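Local coordinates for Pdx2 protein (Plasmodium falciparum, PDB 2ABW) that hydrolyses glutamine to glutamate and ammonia, the ammonia being channelled to the partner synthase subunit that builds pyridoxal 5'-phosphate, the active form of vitamin B6, at residues I19-F22 against I23-Q26; R58-C61 against A62-N65; L72-I76 against H77-K81; V194-P197 against E198-P201; Q207-Y210 against E211-K214. One frame throughout, in Å; residues are numbered along the deposited sequence.

Contact 1 of 5, residues I19-F22 against I23-Q26; sequences INHF and IKLQ
Backbone bonds carry helix 16-23 into its last turn: Ile23 N donates to Ile19 O at 3.0 Å, nearly straight, and Lys24 N donates to Asn20 O. Leu25 N then reaches back only three residues, meeting Phe22 O at 3.0 Å, as the chain enters a type I beta turn from Ile23 to Gln26. Gln26, with positive phi, is the first residue to leave helical backbone angles. In that turn Ile23 O is gripped twice, by Gln26 N and by the side-chain NE2 of Gln26 at 2.7 Å. The two donors come from opposite faces of the carbonyl, and a long, flexible amide suits such a return to the helix end.

The carbon chain of Lys24 runs between the His21 ring and the Asn20 amide. It lies alongside His21, with CD above one ring face near the rim, 4.2 Å from the centroid in a CH-pi contact, while the same CD passes 3.9 Å from ND2 of Asn20. A bend at chi3 (77°) carries NZ on to Pro201 O, and His21 NE2 bonds to His202 O.

Among the apolar groups, Leu25 CD1 approaches CD1 of Phe22 at 3.8 Å, and both side chains touch helix 204-219. Ile19 and Ile23, one turn apart, both touch Ile32 of the sheet.

Two potentially cationic groups, His21 NE2 and Lys24 NZ, lie 4.3 Å apart. The nearby ammonium would probably disfavour a charge on the imidazole, though a carbonyl partner for each group should ease their proximity.

Contact 2 of 5, residues R58-C61 against A62-N65; sequences RRCC and AYEN
Tyr63, in the connection leading into helix 63-77, folds back over the last turn of helix 54-60 and covers the carbonyls of Arg59 and Cys60. Its CB carries CG beside the backbone N (chi1 -50°), which turns the ring toward the earlier residues. CG then lies 3.6 Å from Cys60 O. That oxygen lies over one face of the ring near the CD2-CE2 bond, at distances so short (2.9 Å from Cys60 O to Tyr63 CD2) that the detail is doubtful. On the other side CE1 lies 3.8 Å from Arg59 O, which is above the same face. CZ rests against Cys60 CA, and at the tip OH is 3.9 Å from Cys60 SG, a loose contact. A broad flat ring suits this place because it spans the end of the helix and reaches Cys60 with its tip, on an otherwise exposed residue.

The backbone is closed by a single bond across the turn, Ala62 N to Arg59 O at 3.0 Å. The small methyl of Ala62 fits close to that oxygen and also lies 3.8 Å from NH1 of Arg58. A bend at chi2 brings the guanidinium round to this side. There it forms a salt bridge with Asp66, bonds to Lys109 O and makes cation-pi contacts with Tyr69 and Phe106. A water lies between Tyr63 O, at a doubtfully short distance, and Cys61 O, to which its bond is weak.

The arrangement is a tight connection between two consecutive helices, 54-60 and 63-77. The first begins at Ser54, a residue probably involved in binding glutamine in this class I amidotransferase fold.

Contact 3 of 5, residues L72-I76 against H77-K81; sequences LVHFI and HVLKK
His74 O takes two backbone donors at once, Val78 N at 2.9 Å and Leu79 N at 3.0 Å, the second nearly straight at 167°. The first is the ordinary helical bond and the second spans five residues, so the helix widens as it ends. Lys81 N reaches further back to Phe75 O, and Lys80, with positive phi, turns the chain away. There Lys80 CA makes a CA-H...O contact with Ile76 O at 3.4 Å. A bend at chi2 returns its NZ to His77 O, 2.7 Å away, where a long cation suits a helix-end carbonyl.

Outside this backbone, three rings are packed by aliphatic groups. Lys81 crosses Phe75 at about a right angle, its CB over one ring face 3.6 Å from the centroid, before the extended chain takes NZ to Cys44 O. Ile76 CG2 sits squarely over the centre of the His77 ring at 3.6 Å, and His77 NE2 bonds to Phe112 O, so the imidazole is held from its face and its tip. The His74 ring lies against Val78 CB, 3.5 Å from CD2, and against Leu79 CG, which nears CE1.

Phe75 and Leu72 touch Leu47 of strand 46-49, while His74 lies at the surface. This is the C-terminal end of helix 63-77, the second helix in the crossover connecting parallel strands 46-49 and 83-86.

Contact 4 of 5, residues V194-P197 against E198-P201; sequences VFHP and ELLP
His196 and Glu198 are the charge-relay pair assigned to the glutaminase site, completing a Cys-His-Glu triad with the nucleophile Cys87. Only one residue separates them, and the two side chains run side by side in the same direction. His196 ND1 donates to Glu198 OE2 at 2.7 Å and 164°, with the acceptor close to the ring plane, and OE2 receives it on its syn lone pair. The carboxylate is nonetheless turned 47° from the ring. To get there Glu198 places CG between its backbone N and carbonyl carbon (chi1 82°), the crowded position, and bends again at chi2. OE1 is left against Pro197 CD at 3.2 Å, and a water links it weakly to Phe195 O.

In the backbone, Leu199 N bonds to His196 O at 3.1 Å, closing a short turn in which the rigid Pro197 fits well. Leu199 CD1 packs on His196 CB at 3.6 Å, and Leu199 also touches Ile153 of the probable glutamine-binding site.

With ND1 tied to the carboxylate, the imidazole's rotation is fixed and the ring stays beside Cys87. Such an arrangement is consistent with a histidine that relays protons for a thiol nucleophile.

Contact 5 of 5, residues Q207-Y210 against E211-K214; sequences QYFY and EKVK
Helix 204-219, the C-terminal helix that packs against the central sheet, holds this contact between Phe209 and Val213 one turn apart. Val213 CG2 lies over one face of the Phe209 ring, offset toward the rim and 4.0 Å from the centroid, in a CH-pi contact whose shortest approach is 3.7 Å to CE2. Phe209 sets CG anti to its own nitrogen (chi1 -175°), which sends the ring along the helix toward that methyl. Both are buried apolar groups, as befits the inward side: Val213 touches Ile4 and Ile6 of strand 4-9. The chain of Lys212 passes the other end of the ring, CD 4.1 Å from CD1.

Four regular helical bonds underlie this. Glu211 N meets Gln207 O at 3.0 Å, Lys212 N meets Tyr208 O, Val213 N meets Phe209 O, and Lys214 N reaches Tyr210 O at 2.8 Å, almost straight at 170°.

On the outer side Glu211 bends at chi2 and its OE1 accepts Lys214 NZ at 2.7 Å on the syn lone pair, a salt bridge three residues apart. Its OE2 stays 4.2 Å from CE2 of Tyr210, with ring and carboxylate nearly perpendicular. Lys214 also sets CB 3.5 Å from Tyr210 O, and the Tyr210 ring goes to Ile4 and Ile27.

Lys212 and Tyr208, one turn apart, both reach Glu186, by salt bridge and by hydrogen bond. Of the two lysines here, Lys214 pairs within the helix and Lys212 with Glu186 of strand 180-187, so both are probably stabilised in their protonated form.

Along the chain the five contacts follow in series, none nesting in or crossing another. Contact 1 closes the turn after helix 16-23, contact 2 the bend between helices 54-60 and 63-77, and contact 3 the far end of that second helix; the two touch where Cys61 SG of contact 2 meets Leu72 CD1 of contact 3 at 3.7 Å. Contact 4 is the active-site loop after strand 190-193, and contact 5 lies within helix 204-219 just beyond it. Contact 1 touches both: Lys24 reaches Pro201 of contact 4, and Phe22 and Leu25 pack on contact 5. Contacts 3 and 4 lie on opposite sides of the chain's centre, about 25 Å apart between centres.

Contact 1 of 5, residues I19-F22 against I23-Q26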
# COMPACT_ATOMS: atom_id res chain seq x y z
N ILE A 19 -9.00 -8.51 1.74
CA ILE A 19 -10.43 -8.20 1.87
C ILE A 19 -10.95 -8.64 3.25
O ILE A 19 -11.62 -7.88 3.97
CB ILE A 19 -11.25 -8.88 0.74
CG1 ILE A 19 -10.85 -8.20 -0.56
CG2 ILE A 19 -12.75 -8.71 0.98
CD1 ILE A 19 -11.61 -8.75 -1.83
N ASN A 20 -10.64 -9.85 3.64
CA ASN A 20 -11.08 -10.41 4.96
C ASN A 20 -10.65 -9.50 6.09
O ASN A 20 -11.37 -9.31 7.04
CB ASN A 20 -10.50 -11.80 5.17
CG ASN A 20 -10.82 -12.37 6.51
OD1 ASN A 20 -11.97 -12.77 6.73
ND2 ASN A 20 -9.83 -12.45 7.44
N HIS A 21 -9.42 -9.00 6.00
CA HIS A 21 -8.89 -8.15 7.07
C HIS A 21 -9.62 -6.81 7.22
O HIS A 21 -9.74 -6.31 8.33
CB HIS A 21 -7.40 -7.94 6.95
CG HIS A 21 -6.64 -8.42 8.14
ND1 HIS A 21 -6.43 -9.76 8.31
CD2 HIS A 21 -5.95 -7.78 9.11
CE1 HIS A 21 -5.63 -9.93 9.37
NE2 HIS A 21 -5.41 -8.75 9.92
N PHE A 22 -10.18 -6.27 6.13
CA PHE A 22 -11.05 -5.14 6.32
C PHE A 22 -12.43 -5.50 6.85
O PHE A 22 -13.03 -4.80 7.59
CB PHE A 22 -11.21 -4.42 4.98
CG PHE A 22 -10.07 -3.45 4.67
CD1 PHE A 22 -10.13 -2.17 5.09
CD2 PHE A 22 -8.97 -3.88 3.92
CE1 PHE A 22 -9.03 -1.29 4.84
CE2 PHE A 22 -7.90 -3.03 3.65
CZ PHE A 22 -7.94 -1.74 4.06
N ILE A 23 -12.98 -6.63 6.38
CA ILE A 23 -14.26 -7.11 6.91
C ILE A 23 -14.14 -7.34 8.40
O ILE A 23 -15.13 -7.10 9.08
CB ILE A 23 -14.70 -8.35 6.16
CG1 ILE A 23 -15.01 -7.96 4.69
CG2 ILE A 23 -15.95 -8.90 6.81
CD1 ILE A 23 -15.95 -6.82 4.50
N LYS A 24 -12.97 -7.72 8.90
CA LYS A 24 -12.80 -7.96 10.32
C LYS A 24 -12.97 -6.66 11.15
O LYS A 24 -13.12 -6.72 12.38
CB LYS A 24 -11.42 -8.47 10.67
CG LYS A 24 -11.15 -9.87 10.34
CD LYS A 24 -9.65 -10.22 10.68
CE LYS A 24 -9.44 -10.41 12.16
NZ LYS A 24 -8.03 -11.10 12.46
N LEU A 25 -12.84 -5.54 10.52
CA LEU A 25 -13.13 -4.26 11.19
C LEU A 25 -14.57 -4.16 11.68
O LEU A 25 -14.87 -3.41 12.62
CB LEU A 25 -12.86 -3.05 10.31
CG LEU A 25 -11.37 -2.82 9.85
CD1 LEU A 25 -11.24 -1.73 8.75
CD2 LEU A 25 -10.52 -2.60 11.10
N GLN A 26 -15.49 -4.87 11.02
CA GLN A 26 -16.91 -4.84 11.40
C GLN A 26 -17.52 -3.47 11.39
O GLN A 26 -18.36 -3.19 12.23
CB GLN A 26 -17.10 -5.57 12.73
CG GLN A 26 -16.67 -7.09 12.62
CD GLN A 26 -17.64 -7.82 11.72
OE1 GLN A 26 -18.80 -7.99 12.07
NE2 GLN A 26 -17.21 -8.18 10.51

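Contact 2 of 5, residues R58-C61 against A62-N65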
# COMPACT_ATOMS: atom_id res chain seq x y z
N ARG A 58 1.94 -5.05 -12.09
CA ARG A 58 2.05 -4.05 -13.16
C ARG A 58 1.62 -4.55 -14.52
O ARG A 58 0.99 -3.87 -15.29
CB ARG A 58 3.50 -3.54 -13.25
CG ARG A 58 3.75 -2.49 -14.29
CD ARG A 58 2.87 -1.22 -14.10
NE ARG A 58 3.05 -0.21 -15.15
CZ ARG A 58 2.45 -0.16 -16.33
NH1 ARG A 58 1.52 -1.04 -16.73
NH2 ARG A 58 2.68 0.85 -17.15
N ARG A 59 2.01 -5.77 -14.87
CA ARG A 59 1.58 -6.37 -16.13
C ARG A 59 0.05 -6.53 -16.19
O ARG A 59 -0.55 -6.33 -17.24
CB ARG A 59 2.22 -7.76 -16.17
CG ARG A 59 1.88 -8.54 -17.36
CD ARG A 59 2.92 -9.67 -17.51
NE ARG A 59 4.22 -9.11 -17.91
CZ ARG A 59 5.41 -9.60 -17.56
NH1 ARG A 59 5.54 -10.65 -16.74
NH2 ARG A 59 6.50 -9.02 -18.05
N CYS A 60 -0.54 -6.86 -15.06
CA CYS A 60 -2.03 -6.93 -14.99
C CYS A 60 -2.72 -5.58 -15.36
O CYS A 60 -3.85 -5.56 -15.88
CB CYS A 60 -2.47 -7.35 -13.59
SG CYS A 60 -2.07 -9.12 -13.17
N CYS A 61 -2.04 -4.47 -15.06
CA CYS A 61 -2.55 -3.15 -15.35
C CYS A 61 -2.25 -2.66 -16.74
O CYS A 61 -2.69 -1.60 -17.16
CB CYS A 61 -2.03 -2.14 -14.32
SG CYS A 61 -2.49 -2.47 -12.69
N ALA A 62 -1.53 -3.47 -17.52
CA ALA A 62 -1.03 -3.04 -18.82
C ALA A 62 -1.99 -3.35 -19.98
O ALA A 62 -1.76 -2.94 -21.13
CB ALA A 62 0.26 -3.75 -19.10
N TYR A 63 -3.06 -4.08 -19.68
CA TYR A 63 -3.94 -4.54 -20.69
C TYR A 63 -4.59 -3.36 -21.42
O TYR A 63 -4.87 -2.28 -20.84
CB TYR A 63 -5.04 -5.47 -20.12
CG TYR A 63 -4.61 -6.64 -19.22
CD1 TYR A 63 -3.55 -7.49 -19.56
CD2 TYR A 63 -5.31 -6.91 -18.04
CE1 TYR A 63 -3.20 -8.59 -18.73
CE2 TYR A 63 -4.95 -7.98 -17.19
CZ TYR A 63 -3.91 -8.81 -17.56
OH TYR A 63 -3.59 -9.85 -16.70
N GLU A 64 -4.85 -3.56 -22.71
CA GLU A 64 -5.55 -2.54 -23.51
C GLU A 64 -4.78 -1.21 -23.43
O GLU A 64 -5.35 -0.11 -23.21
CB GLU A 64 -7.02 -2.38 -23.10
CG GLU A 64 -7.82 -3.68 -23.20
CD GLU A 64 -9.31 -3.52 -22.88
OE1 GLU A 64 -9.94 -2.54 -23.34
OE2 GLU A 64 -9.88 -4.40 -22.19
N ASN A 65 -3.49 -1.33 -23.72
CA ASN A 65 -2.64 -0.19 -23.91
C ASN A 65 -2.58 0.62 -22.61
O ASN A 65 -2.70 1.82 -22.63
CB ASN A 65 -3.18 0.71 -24.99
CG ASN A 65 -2.21 1.79 -25.33
OD1 ASN A 65 -0.98 1.60 -25.21
ND2 ASN A 65 -2.74 2.97 -25.68
O HOH W 1 -5.81 -2.14 -18.50

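Contact 3 of 5, residues L72-I76 against H77-K81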
# COMPACT_ATOMS: atom_id res chain seq x y z
N LEU A 72 -5.21 4.43 -12.83
CA LEU A 72 -4.58 4.41 -11.47
C LEU A 72 -3.73 5.67 -11.24
O LEU A 72 -3.81 6.27 -10.22
CB LEU A 72 -3.83 3.09 -11.25
CG LEU A 72 -4.72 1.88 -11.16
CD1 LEU A 72 -3.90 0.58 -11.23
CD2 LEU A 72 -5.46 1.90 -9.83
N VAL A 73 -2.97 6.06 -12.25
CA VAL A 73 -2.15 7.24 -12.13
C VAL A 73 -3.04 8.40 -11.90
O VAL A 73 -2.74 9.29 -11.09
CB VAL A 73 -1.20 7.37 -13.36
CG1 VAL A 73 -0.51 8.78 -13.35
CG2 VAL A 73 -0.16 6.27 -13.34
N HIS A 74 -4.10 8.52 -12.69
CA HIS A 74 -5.03 9.62 -12.53
C HIS A 74 -5.69 9.61 -11.12
O HIS A 74 -5.87 10.66 -10.47
CB HIS A 74 -6.04 9.61 -13.66
CG HIS A 74 -7.17 10.58 -13.50
ND1 HIS A 74 -8.39 10.17 -13.01
CD2 HIS A 74 -7.32 11.87 -13.86
CE1 HIS A 74 -9.23 11.18 -13.06
NE2 HIS A 74 -8.56 12.25 -13.44
N PHE A 75 -6.09 8.44 -10.67
CA PHE A 75 -6.75 8.25 -9.36
C PHE A 75 -5.82 8.75 -8.26
O PHE A 75 -6.24 9.48 -7.36
CB PHE A 75 -7.02 6.79 -9.18
CG PHE A 75 -7.63 6.34 -7.86
CD1 PHE A 75 -6.83 6.11 -6.75
CD2 PHE A 75 -8.99 6.06 -7.82
CE1 PHE A 75 -7.36 5.67 -5.56
CE2 PHE A 75 -9.54 5.56 -6.62
CZ PHE A 75 -8.68 5.36 -5.55
N ILE A 76 -4.55 8.40 -8.35
CA ILE A 76 -3.58 8.77 -7.35
C ILE A 76 -3.24 10.22 -7.35
O ILE A 76 -3.09 10.86 -6.31
CB ILE A 76 -2.29 7.91 -7.53
CG1 ILE A 76 -2.55 6.44 -7.30
CG2 ILE A 76 -1.14 8.33 -6.57
CD1 ILE A 76 -1.52 5.54 -7.92
N HIS A 77 -2.95 10.79 -8.52
CA HIS A 77 -2.27 12.04 -8.67
C HIS A 77 -3.11 13.22 -9.11
O HIS A 77 -2.77 14.33 -8.80
CB HIS A 77 -1.19 11.90 -9.73
CG HIS A 77 -0.11 10.95 -9.33
ND1 HIS A 77 0.79 11.21 -8.30
CD2 HIS A 77 0.14 9.70 -9.76
CE1 HIS A 77 1.61 10.17 -8.20
NE2 HIS A 77 1.23 9.22 -9.03
N VAL A 78 -4.26 12.96 -9.68
CA VAL A 78 -5.22 14.02 -10.06
C VAL A 78 -6.40 14.06 -9.10
O VAL A 78 -6.72 15.11 -8.53
CB VAL A 78 -5.67 13.90 -11.53
CG1 VAL A 78 -6.69 15.06 -11.86
CG2 VAL A 78 -4.41 13.98 -12.49
N LEU A 79 -7.06 12.92 -8.93
CA LEU A 79 -8.18 12.83 -7.96
C LEU A 79 -7.64 12.87 -6.55
O LEU A 79 -8.43 13.24 -5.65
CB LEU A 79 -8.98 11.56 -8.16
CG LEU A 79 -9.60 11.48 -9.52
CD1 LEU A 79 -10.48 10.25 -9.58
CD2 LEU A 79 -10.27 12.78 -10.05
N LYS A 80 -6.39 12.43 -6.33
CA LYS A 80 -5.80 12.38 -5.00
C LYS A 80 -6.60 11.49 -4.02
O LYS A 80 -6.74 11.80 -2.79
CB LYS A 80 -5.65 13.76 -4.44
CG LYS A 80 -5.00 14.78 -5.28
CD LYS A 80 -3.59 14.53 -5.42
CE LYS A 80 -2.93 15.76 -6.02
NZ LYS A 80 -1.60 15.52 -6.62
N LYS A 81 -7.17 10.41 -4.56
CA LYS A 81 -7.92 9.51 -3.72
C LYS A 81 -6.94 8.64 -2.92
O LYS A 81 -5.86 8.33 -3.35
CB LYS A 81 -8.84 8.67 -4.52
CG LYS A 81 -9.99 9.52 -5.05
CD LYS A 81 -11.11 8.51 -5.43
CE LYS A 81 -12.18 9.07 -6.10
NZ LYS A 81 -13.15 8.07 -6.47

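Contact 4 of 5, residues V194-P197 against E198-P201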
# COMPACT_ATOMS: atom_id res chain seq x y z
N VAL A 194 5.80 -2.08 3.99
CA VAL A 194 6.63 -3.14 3.42
C VAL A 194 6.23 -4.53 3.87
O VAL A 194 6.74 -5.56 3.37
CB VAL A 194 8.11 -2.90 3.72
CG1 VAL A 194 8.57 -1.47 3.31
CG2 VAL A 194 8.38 -3.10 5.25
N PHE A 195 5.41 -4.60 4.89
CA PHE A 195 4.99 -5.85 5.58
C PHE A 195 3.64 -6.33 5.03
O PHE A 195 3.04 -5.69 4.16
CB PHE A 195 4.95 -5.64 7.10
CG PHE A 195 4.17 -4.42 7.56
CD1 PHE A 195 2.82 -4.50 7.82
CD2 PHE A 195 4.82 -3.22 7.75
CE1 PHE A 195 2.11 -3.41 8.25
CE2 PHE A 195 4.11 -2.12 8.19
CZ PHE A 195 2.76 -2.20 8.45
N HIS A 196 3.22 -7.47 5.53
CA HIS A 196 1.95 -8.11 5.18
C HIS A 196 0.93 -7.89 6.26
O HIS A 196 0.82 -8.68 7.20
CB HIS A 196 2.18 -9.62 5.00
CG HIS A 196 2.73 -9.95 3.67
ND1 HIS A 196 1.92 -10.30 2.62
CD2 HIS A 196 4.00 -9.96 3.21
CE1 HIS A 196 2.68 -10.55 1.56
NE2 HIS A 196 3.95 -10.32 1.89
N PRO A 197 0.13 -6.80 6.15
CA PRO A 197 -0.81 -6.47 7.24
C PRO A 197 -1.92 -7.46 7.36
O PRO A 197 -2.61 -7.53 8.39
CB PRO A 197 -1.39 -5.14 6.73
CG PRO A 197 -1.29 -5.18 5.25
CD PRO A 197 -0.04 -5.95 4.97
N GLU A 198 -2.09 -8.30 6.35
CA GLU A 198 -3.14 -9.30 6.36
C GLU A 198 -2.77 -10.59 7.04
O GLU A 198 -3.67 -11.45 7.25
CB GLU A 198 -3.61 -9.53 4.93
CG GLU A 198 -2.77 -10.47 4.12
CD GLU A 198 -1.35 -9.99 3.69
OE1 GLU A 198 -0.87 -8.90 4.08
OE2 GLU A 198 -0.74 -10.83 2.95
N LEU A 199 -1.51 -10.73 7.41
CA LEU A 199 -0.96 -12.03 7.93
C LEU A 199 -0.81 -12.03 9.48
O LEU A 199 -0.41 -13.03 10.04
CB LEU A 199 0.33 -12.35 7.27
CG LEU A 199 0.38 -12.71 5.79
CD1 LEU A 199 1.81 -13.15 5.40
CD2 LEU A 199 -0.66 -13.75 5.66
N LEU A 200 -1.17 -10.95 10.15
CA LEU A 200 -1.26 -10.90 11.62
C LEU A 200 -2.69 -10.64 12.03
O LEU A 200 -3.48 -10.06 11.29
CB LEU A 200 -0.33 -9.86 12.21
CG LEU A 200 1.13 -10.10 11.94
CD1 LEU A 200 1.91 -8.87 12.57
CD2 LEU A 200 1.65 -11.42 12.55
N PRO A 201 -3.10 -11.14 13.18
CA PRO A 201 -4.52 -11.00 13.45
C PRO A 201 -5.01 -9.57 13.56
O PRO A 201 -6.14 -9.31 13.14
CB PRO A 201 -4.71 -11.81 14.75
CG PRO A 201 -3.60 -12.85 14.69
CD PRO A 201 -2.42 -12.06 14.10
O HOH W 2 0.96 -7.12 1.96

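Contact 5 of 5, residues Q207-Y210 against E211-K214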
# COMPACT_ATOMS: atom_id res chain seq x y z
N GLN A 207 -7.62 -0.25 9.84
CA GLN A 207 -8.40 0.78 10.53
C GLN A 207 -7.88 2.16 10.18
O GLN A 207 -8.68 3.07 9.90
CB GLN A 207 -8.36 0.52 12.01
CG GLN A 207 -9.30 1.54 12.70
CD GLN A 207 -9.34 1.39 14.22
OE1 GLN A 207 -8.66 0.52 14.81
NE2 GLN A 207 -10.08 2.24 14.83
N TYR A 208 -6.58 2.34 10.20
CA TYR A 208 -5.96 3.63 9.86
C TYR A 208 -6.29 4.03 8.43
O TYR A 208 -6.66 5.17 8.13
CB TYR A 208 -4.47 3.53 9.99
CG TYR A 208 -3.76 4.81 9.79
CD1 TYR A 208 -3.84 5.82 10.76
CD2 TYR A 208 -3.01 5.06 8.70
CE1 TYR A 208 -3.16 7.02 10.57
CE2 TYR A 208 -2.30 6.22 8.55
CZ TYR A 208 -2.37 7.20 9.48
OH TYR A 208 -1.69 8.43 9.39
N PHE A 209 -6.17 3.07 7.53
CA PHE A 209 -6.46 3.39 6.10
C PHE A 209 -7.96 3.68 5.95
O PHE A 209 -8.33 4.61 5.22
CB PHE A 209 -6.05 2.28 5.16
CG PHE A 209 -6.23 2.66 3.70
CD1 PHE A 209 -5.45 3.71 3.18
CD2 PHE A 209 -7.10 2.02 2.85
CE1 PHE A 209 -5.63 4.11 1.89
CE2 PHE A 209 -7.25 2.43 1.55
CZ PHE A 209 -6.54 3.46 1.10
N TYR A 210 -8.84 2.96 6.62
CA TYR A 210 -10.27 3.28 6.57
C TYR A 210 -10.50 4.75 7.00
O TYR A 210 -11.24 5.50 6.32
CB TYR A 210 -11.03 2.34 7.47
CG TYR A 210 -12.45 2.77 7.60
CD1 TYR A 210 -13.39 2.50 6.64
CD2 TYR A 210 -12.88 3.56 8.65
CE1 TYR A 210 -14.70 2.96 6.75
CE2 TYR A 210 -14.17 4.02 8.78
CZ TYR A 210 -15.09 3.77 7.80
OH TYR A 210 -16.44 4.20 7.83
N GLU A 211 -9.94 5.16 8.12
CA GLU A 211 -10.13 6.51 8.60
C GLU A 211 -9.58 7.52 7.59
O GLU A 211 -10.22 8.56 7.39
CB GLU A 211 -9.46 6.64 9.95
CG GLU A 211 -10.20 5.98 11.05
CD GLU A 211 -11.50 6.64 11.43
OE1 GLU A 211 -11.64 7.86 11.22
OE2 GLU A 211 -12.41 6.01 11.97
N LYS A 212 -8.50 7.16 6.88
CA LYS A 212 -7.95 8.03 5.83
C LYS A 212 -8.96 8.26 4.73
O LYS A 212 -9.20 9.35 4.21
CB LYS A 212 -6.69 7.43 5.26
CG LYS A 212 -5.90 8.31 4.37
CD LYS A 212 -4.55 7.66 4.05
CE LYS A 212 -3.72 8.47 2.98
NZ LYS A 212 -3.20 9.64 3.72
N VAL A 213 -9.58 7.16 4.31
CA VAL A 213 -10.63 7.21 3.24
C VAL A 213 -11.83 8.00 3.73
O VAL A 213 -12.40 8.81 3.00
CB VAL A 213 -11.01 5.78 2.78
CG1 VAL A 213 -12.14 5.87 1.72
CG2 VAL A 213 -9.84 5.01 2.23
N LYS A 214 -12.27 7.71 4.99
CA LYS A 214 -13.40 8.47 5.56
C LYS A 214 -13.13 9.95 5.60
O LYS A 214 -14.03 10.71 5.17
CB LYS A 214 -13.64 7.93 6.99
CG LYS A 214 -14.84 8.61 7.64
CD LYS A 214 -14.75 8.48 9.13
CE LYS A 214 -13.88 9.62 9.71
NZ LYS A 214 -13.72 9.56 11.16